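Local coordinates for protein transcriptional regulator, MarR family (PDB 2QWW) that probably binds DNA as a dimeric MarR-family winged-helix repressor and regulates transcription, at residues N143-V146 with E147-K151. Residues are numbered along the deposited sequence; the frame is centred on the assembly and turned at random.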
loop_
_atom_site.group_PDB
_atom_site.type_symbol
_atom_site.label_atom_id
_atom_site.label_comp_id
_atom_site.label_asym_id
_atom_site.label_seq_id
_atom_site.Cartn_x
_atom_site.Cartn_y
_atom_site.Cartn_z
ATOM N N ASN A 143 3.376 -16.972 -9.443
ATOM C CA ASN A 143 3.518 -15.769 -8.618
ATOM C C ASN A 143 4.669 -15.913 -7.595
ATOM O O ASN A 143 5.490 -14.995 -7.440
ATOM C CB ASN A 143 2.192 -15.396 -7.935
ATOM C CG ASN A 143 1.238 -14.640 -8.869
ATOM O OD1 ASN A 143 1.630 -13.692 -9.528
ATOM N ND2 ASN A 143 -0.005 -15.048 -8.903
ATOM N N LYS A 144 4.748 -17.083 -6.969
ATOM C CA LYS A 144 5.820 -17.413 -6.032
ATOM C C LYS A 144 7.182 -17.332 -6.743
ATOM O O LYS A 144 8.157 -16.826 -6.187
ATOM C CB LYS A 144 5.591 -18.806 -5.469
ATOM C CG LYS A 144 6.510 -19.229 -4.319
ATOM C CD LYS A 144 6.052 -18.652 -2.984
ATOM C CE LYS A 144 7.164 -18.659 -1.935
ATOM N NZ LYS A 144 8.248 -17.680 -2.282
ATOM N N LYS A 145 7.240 -17.799 -7.986
ATOM C CA LYS A 145 8.464 -17.719 -8.763
ATOM C C LYS A 145 8.861 -16.264 -8.965
ATOM O O LYS A 145 10.027 -15.891 -8.792
ATOM C CB LYS A 145 8.286 -18.438 -10.099
ATOM C CG LYS A 145 9.529 -18.557 -10.940
ATOM C CD LYS A 145 9.274 -19.435 -12.165
ATOM C CE LYS A 145 9.360 -20.912 -11.848
ATOM N NZ LYS A 145 10.768 -21.332 -11.588
ATOM N N VAL A 146 7.879 -15.438 -9.294
ATOM C CA VAL A 146 8.117 -14.023 -9.530
ATOM C C VAL A 146 8.694 -13.336 -8.278
ATOM O O VAL A 146 9.650 -12.572 -8.373
ATOM C CB VAL A 146 6.843 -13.284 -10.050
ATOM C CG1 VAL A 146 7.095 -11.778 -10.187
ATOM C CG2 VAL A 146 6.408 -13.834 -11.406
ATOM N N GLU A 147 8.096 -13.602 -7.129
ATOM C CA GLU A 147 8.538 -13.065 -5.857
ATOM C C GLU A 147 9.970 -13.491 -5.570
ATOM O O GLU A 147 10.788 -12.671 -5.172
ATOM C CB GLU A 147 7.643 -13.597 -4.744
ATOM C CG GLU A 147 8.019 -13.138 -3.348
ATOM C CD GLU A 147 7.372 -13.969 -2.252
ATOM O OE1 GLU A 147 6.500 -14.818 -2.555
ATOM O OE2 GLU A 147 7.733 -13.765 -1.069
ATOM N N THR A 148 10.265 -14.777 -5.780
ATOM C CA THR A 148 11.595 -15.316 -5.508
ATOM C C THR A 148 12.642 -14.660 -6.386
ATOM O O THR A 148 13.708 -14.288 -5.899
ATOM C CB THR A 148 11.637 -16.862 -5.612
ATOM O OG1 THR A 148 11.081 -17.280 -6.851
ATOM C CG2 THR A 148 10.809 -17.493 -4.529
ATOM N N LEU A 149 12.331 -14.476 -7.659
ATOM C CA LEU A 149 13.254 -13.830 -8.582
ATOM C C LEU A 149 13.441 -12.342 -8.302
ATOM O O LEU A 149 14.509 -11.798 -8.565
ATOM C CB LEU A 149 12.788 -14.031 -10.023
ATOM C CG LEU A 149 12.848 -15.473 -10.516
ATOM C CD1 LEU A 149 12.173 -15.595 -11.883
ATOM C CD2 LEU A 149 14.318 -15.968 -10.556
ATOM N N LEU A 150 12.391 -11.672 -7.834
ATOM C CA LEU A 150 12.477 -10.254 -7.450
ATOM C C LEU A 150 13.442 -10.053 -6.289
ATOM O O LEU A 150 14.236 -9.120 -6.294
ATOM C CB LEU A 150 11.105 -9.715 -7.044
ATOM C CG LEU A 150 10.143 -9.360 -8.173
ATOM C CD1 LEU A 150 8.742 -9.137 -7.592
ATOM C CD2 LEU A 150 10.632 -8.161 -8.931
ATOM N N LYS A 151 13.370 -10.955 -5.314
ATOM C CA LYS A 151 14.237 -10.937 -4.151
ATOM C C LYS A 151 15.703 -11.239 -4.433
ATOM O O LYS A 151 16.527 -11.048 -3.546
ATOM C CB LYS A 151 13.731 -11.937 -3.092
ATOM C CG LYS A 151 12.460 -11.537 -2.432
ATOM C CD LYS A 151 11.959 -12.624 -1.466
ATOM C CE LYS A 151 10.760 -12.118 -0.678
ATOM N NZ LYS A 151 10.193 -13.138 0.268
#
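Glu147 reaches back along helix 133-150 to Lys144 and forward to Lys151, so a single carboxylate bridges two lysines near the C-terminal end of the chain. A glutamate suits this place because its long chain, with CG anti to the backbone N (chi1 179°) and extended beyond, carries the carboxylate clear of the backbone. Lys144 is exposed, and its long flexible chain can fold over to Glu147 while keeping the ammonium at the surface: bends at chi2 and chi4 bring NZ to 3.4 Å from Glu147 OE1, a long and weak salt bridge, and leave NZ beside the methyl CG2 of Thr148. The firmer bond is made by Lys151, whose almost straight chain sets NZ 2.9 Å from Glu147 OE2, on the anti side of the carboxylate and 24° out of its plane. OE2 also forms a hydrogen bond with OG of Ser21 of the second subunit.

Val146 faces another side of the helix. Its CG1, anti to the backbone N (chi1 176°), is the branch that meets Leu150, 4.1 Å from CD1; a valine, with no polar end, suits a buried side chain that also packs on Leu139 of the second subunit. Next to Lys144 on the helix surface, Thr148 turns OG1 back to the carbonyl of Lys145 (2.6 Å from OG1 to O), a common use of threonine within helices; that oxygen also accepts the amide of Leu149. Lys151 and Ser21 hold OE2, with Lys144 looser at OE1; together they probably stabilise the negative charge of buried Glu147, and Ser21 ties this helix end to the second subunit.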